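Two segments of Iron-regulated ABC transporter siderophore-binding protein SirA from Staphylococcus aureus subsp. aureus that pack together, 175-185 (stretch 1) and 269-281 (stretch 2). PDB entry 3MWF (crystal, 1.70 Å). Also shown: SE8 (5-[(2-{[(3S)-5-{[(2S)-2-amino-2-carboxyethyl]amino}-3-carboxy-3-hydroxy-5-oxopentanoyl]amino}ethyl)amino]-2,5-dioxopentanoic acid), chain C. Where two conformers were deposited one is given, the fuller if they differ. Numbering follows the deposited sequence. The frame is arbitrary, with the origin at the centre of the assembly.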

# COMPACT_ATOMS: atom_id res chain seq x y z
N ILE A 175 6.53 -12.03 2.64
CA ILE A 175 7.04 -10.99 3.56
C ILE A 175 7.00 -9.69 2.80
O ILE A 175 7.57 -9.60 1.71
CB ILE A 175 8.53 -11.26 3.99
CG1 ILE A 175 8.63 -12.65 4.61
CG2 ILE A 175 9.00 -10.11 4.92
CD1 ILE A 175 10.15 -13.10 4.87
N TYR A 176 6.31 -8.68 3.35
CA TYR A 176 6.26 -7.35 2.74
C TYR A 176 7.44 -6.58 3.33
O TYR A 176 7.27 -5.81 4.26
CB TYR A 176 4.90 -6.65 2.97
CG TYR A 176 3.86 -7.19 2.03
CD1 TYR A 176 3.37 -8.48 2.19
CD2 TYR A 176 3.39 -6.41 0.96
CE1 TYR A 176 2.44 -9.03 1.29
CE2 TYR A 176 2.46 -6.93 0.06
CZ TYR A 176 1.99 -8.24 0.23
OH TYR A 176 1.08 -8.79 -0.64
N ALA A 177 8.63 -6.86 2.79
CA ALA A 177 9.88 -6.26 3.25
C ALA A 177 9.89 -4.79 2.89
O ALA A 177 10.11 -3.92 3.74
CB ALA A 177 11.09 -7.01 2.62
N GLY A 178 9.60 -4.54 1.62
CA GLY A 178 9.16 -3.25 1.12
C GLY A 178 7.65 -3.35 0.93
O GLY A 178 6.92 -3.82 1.82
N GLY A 179 7.18 -2.95 -0.23
CA GLY A 179 5.75 -2.88 -0.43
C GLY A 179 5.13 -1.82 0.47
O GLY A 179 5.83 -0.98 1.07
N TYR A 180 3.80 -1.82 0.56
CA TYR A 180 3.12 -0.73 1.25
C TYR A 180 3.58 -0.59 2.70
O TYR A 180 4.04 0.51 3.09
CB TYR A 180 1.60 -0.95 1.23
CG TYR A 180 0.90 0.26 1.78
CD1 TYR A 180 0.83 1.45 1.03
CD2 TYR A 180 0.32 0.24 3.06
CE1 TYR A 180 0.20 2.57 1.55
CE2 TYR A 180 -0.31 1.38 3.58
CZ TYR A 180 -0.36 2.52 2.82
OH TYR A 180 -0.99 3.65 3.29
N ALA A 181 3.40 -1.64 3.50
CA ALA A 181 3.69 -1.53 4.94
C ALA A 181 5.18 -1.56 5.18
O ALA A 181 5.67 -0.83 6.02
CB ALA A 181 3.00 -2.64 5.74
N GLY A 182 5.92 -2.36 4.41
CA GLY A 182 7.38 -2.42 4.59
C GLY A 182 8.10 -1.09 4.39
O GLY A 182 9.04 -0.74 5.13
N GLU A 183 7.67 -0.33 3.38
CA GLU A 183 8.25 1.01 3.20
C GLU A 183 7.89 1.99 4.31
O GLU A 183 8.73 2.79 4.71
CB GLU A 183 7.90 1.61 1.84
CG GLU A 183 8.53 0.82 0.66
CD GLU A 183 8.60 1.63 -0.62
OE1 GLU A 183 8.20 2.80 -0.67
OE2 GLU A 183 9.10 1.10 -1.61
N ILE A 184 6.64 1.94 4.79
CA ILE A 184 6.23 2.80 5.91
C ILE A 184 7.01 2.46 7.18
O ILE A 184 7.53 3.36 7.84
CB ILE A 184 4.72 2.73 6.13
CG1 ILE A 184 4.04 3.44 4.95
CG2 ILE A 184 4.33 3.46 7.45
CD1 ILE A 184 2.54 3.09 4.82
N LEU A 185 7.14 1.17 7.49
CA LEU A 185 7.95 0.79 8.65
C LEU A 185 9.38 1.31 8.49
O LEU A 185 10.00 1.73 9.49
CB LEU A 185 7.95 -0.71 8.92
CG LEU A 185 6.60 -1.34 9.26
CD1 LEU A 185 6.81 -2.80 9.63
CD2 LEU A 185 5.87 -0.56 10.37
N ILE A 269 -6.85 -3.93 5.06
CA ILE A 269 -7.10 -2.72 4.24
C ILE A 269 -6.09 -1.63 4.60
O ILE A 269 -5.44 -1.07 3.72
CB ILE A 269 -8.55 -2.23 4.40
CG1 ILE A 269 -9.49 -3.33 3.92
CG2 ILE A 269 -8.78 -0.93 3.62
CD1 ILE A 269 -10.97 -3.05 4.27
N THR A 270 -5.94 -1.40 5.90
CA THR A 270 -4.93 -0.46 6.40
C THR A 270 -3.50 -0.88 6.05
O THR A 270 -2.68 -0.05 5.64
CB THR A 270 -5.06 -0.34 7.91
OG1 THR A 270 -6.32 0.27 8.18
CG2 THR A 270 -3.95 0.54 8.54
N TRP A 271 -3.23 -2.17 6.24
CA TRP A 271 -1.87 -2.67 6.18
C TRP A 271 -1.37 -2.97 4.78
O TRP A 271 -0.15 -3.09 4.58
CB TRP A 271 -1.68 -3.88 7.10
CG TRP A 271 -1.49 -3.43 8.53
CD1 TRP A 271 -2.47 -3.01 9.40
CD2 TRP A 271 -0.24 -3.28 9.21
NE1 TRP A 271 -1.89 -2.62 10.60
CE2 TRP A 271 -0.53 -2.77 10.50
CE3 TRP A 271 1.10 -3.53 8.86
CZ2 TRP A 271 0.48 -2.53 11.45
CZ3 TRP A 271 2.10 -3.29 9.79
CH2 TRP A 271 1.79 -2.79 11.09
N ASN A 272 -2.28 -3.10 3.80
CA ASN A 272 -1.82 -3.35 2.45
C ASN A 272 -2.76 -2.94 1.32
O ASN A 272 -2.31 -2.40 0.28
CB ASN A 272 -1.51 -4.84 2.25
CG ASN A 272 -0.76 -5.08 0.95
OD1 ASN A 272 0.26 -4.42 0.69
ND2 ASN A 272 -1.26 -6.00 0.14
N LEU A 273 -4.05 -3.21 1.48
CA LEU A 273 -4.92 -3.12 0.27
C LEU A 273 -5.24 -1.72 -0.18
O LEU A 273 -5.28 -1.48 -1.40
CB LEU A 273 -6.22 -3.91 0.47
CG LEU A 273 -6.05 -5.41 0.74
CD1 LEU A 273 -7.43 -6.08 0.96
CD2 LEU A 273 -5.22 -6.20 -0.30
N ALA A 274 -5.48 -0.80 0.76
CA ALA A 274 -5.88 0.55 0.39
C ALA A 274 -4.77 1.30 -0.36
O ALA A 274 -5.06 2.07 -1.29
CB ALA A 274 -6.37 1.34 1.62
N GLY A 275 -3.53 1.07 0.05
CA GLY A 275 -2.37 1.49 -0.73
C GLY A 275 -2.09 2.98 -0.76
O GLY A 275 -1.23 3.43 -1.51
N GLY A 276 -2.80 3.75 0.08
CA GLY A 276 -2.92 5.18 -0.18
C GLY A 276 -2.40 6.07 0.91
O GLY A 276 -1.66 5.63 1.81
N TYR A 277 -2.82 7.34 0.82
CA TYR A 277 -2.42 8.35 1.78
C TYR A 277 -3.12 8.17 3.11
O TYR A 277 -2.46 8.13 4.16
CB TYR A 277 -2.70 9.75 1.23
CG TYR A 277 -2.30 10.78 2.26
CD1 TYR A 277 -0.97 11.12 2.43
CD2 TYR A 277 -3.25 11.32 3.13
CE1 TYR A 277 -0.57 12.03 3.42
CE2 TYR A 277 -2.87 12.23 4.12
CZ TYR A 277 -1.54 12.57 4.26
OH TYR A 277 -1.17 13.47 5.23
N LYS A 278 -4.44 8.04 3.08
CA LYS A 278 -5.20 7.94 4.34
C LYS A 278 -4.76 6.77 5.22
O LYS A 278 -4.65 6.91 6.44
CB LYS A 278 -6.71 7.89 4.07
CG LYS A 278 -7.23 9.25 3.63
CD LYS A 278 -8.69 9.18 3.31
CE LYS A 278 -9.22 10.60 3.03
NZ LYS A 278 -9.43 11.42 4.28
N SER A 279 -4.49 5.61 4.61
CA SER A 279 -4.08 4.43 5.38
C SER A 279 -2.73 4.59 6.03
O SER A 279 -2.45 3.93 7.03
CB SER A 279 -4.01 3.17 4.52
OG SER A 279 -5.29 2.77 4.11
N SER A 280 -1.87 5.42 5.44
CA SER A 280 -0.50 5.60 6.00
C SER A 280 -0.61 6.16 7.42
O SER A 280 0.02 5.64 8.36
CB SER A 280 0.41 6.46 5.10
OG SER A 280 0.11 7.85 5.12
N LEU A 281 -1.47 7.18 7.58
CA LEU A 281 -1.68 7.78 8.89
C LEU A 281 -2.34 6.79 9.83
O LEU A 281 -1.96 6.67 11.01
CB LEU A 281 -2.53 9.06 8.73
CG LEU A 281 -1.98 10.08 7.73
CD1 LEU A 281 -2.92 11.30 7.67
CD2 LEU A 281 -0.56 10.55 8.10
C1 SE8 C . -3.27 -9.35 -7.54
C2 SE8 C . -3.49 -10.11 -6.26
C3 SE8 C . -4.53 -9.43 -5.40
N4 SE8 C . -4.10 -8.12 -4.91
C5 SE8 C . -3.52 -7.97 -3.73
C6 SE8 C . -2.97 -6.61 -3.41
C7 SE8 C . -1.57 -6.43 -4.01
C8 SE8 C . -1.15 -4.96 -3.80
C9 SE8 C . 0.31 -4.67 -4.14
N10 SE8 C . 0.86 -5.34 -5.15
C11 SE8 C . 2.23 -5.05 -5.50
C12 SE8 C . 2.33 -4.52 -6.92
N13 SE8 C . 3.67 -4.65 -7.47
C14 SE8 C . 4.17 -5.79 -8.04
C15 SE8 C . 3.22 -6.85 -8.51
C16 SE8 C . 2.89 -7.59 -7.23
C17 SE8 C . 1.52 -8.18 -7.15
C18 SE8 C . 1.52 -9.60 -6.86
O19 SE8 C . -4.15 -9.42 -8.44
O20 SE8 C . -2.20 -8.72 -7.68
N21 SE8 C . -2.20 -10.22 -5.55
O22 SE8 C . -3.40 -8.86 -2.91
C23 SE8 C . -0.61 -7.41 -3.37
O24 SE8 C . -0.18 -7.19 -2.20
O25 SE8 C . -0.23 -8.42 -4.01
O26 SE8 C . -1.62 -6.77 -5.40
O27 SE8 C . 0.93 -3.84 -3.48
O28 SE8 C . 5.36 -6.00 -8.16
O29 SE8 C . 0.48 -7.50 -7.18
O30 SE8 C . 0.53 -10.08 -6.32
O31 SE8 C . 2.53 -10.30 -7.13
O HOH W 1 2.36 -3.75 -0.98
O HOH W 2 1.86 -4.04 2.98

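Where two helical segments meet, a long side chain from one often reaches backbone polar groups in the turn between helices of the other, and SirA offers a compact example. Stretch 1 passes from a strand by way of a glycine pair into a helix that continues beyond Leu185. In stretch 2 a helix, widened by a pi-type turn in which Ala274 N bonds to Ile269 O, gives way at Gly275, whose positive phi suits glycine, before a second helix carries Ser280 and Leu281. The N-to-C directions of the first helix and the earlier helix of stretch 2 differ by 108°, their axes 8.0 Å apart at closest, and the backbones come nearest at Tyr180 and Asn272, with CA atoms 5.7 Å apart.

Tyr180 dominates the 466 Å² buried between the stretches. With chi1 at t, its ring extends into the break between the helices, one face over Gly275 N, and Tyr180 OH donates a hydrogen bond to Gly276 O at 2.6 Å. A phenol suits this place, pairing a flat apolar ring with a polar tip that satisfies a buried carbonyl. Tyr180 OH also lies 2.9 Å from Ser280 N, but the angle is too poor for a hydrogen bond.

Beside it, the small Ala181 fits where the backbones run close: Ala181 CB sits 3.4 Å from Trp271 O and 3.8 Å from Trp271 CE3, the latter an apolar contact. Ile184 CD1 also approaches Ser280 CB, at 4.0 Å.

Water completes the seam. One molecule accepts from Tyr180 N and donates to Asn272 OD1 and SE8 O27; another accepts from Ala181 N and donates to Trp271 O and Asn272 OD1. The amide of Asn272 thus serves two purposes, its OD1 receiving both waters while Asn272 ND2 donates to SE8 O24 at 2.8 Å. Tyr176 OH donates to SE8 O24 at 2.6 Å, so the ligand joins both stretches.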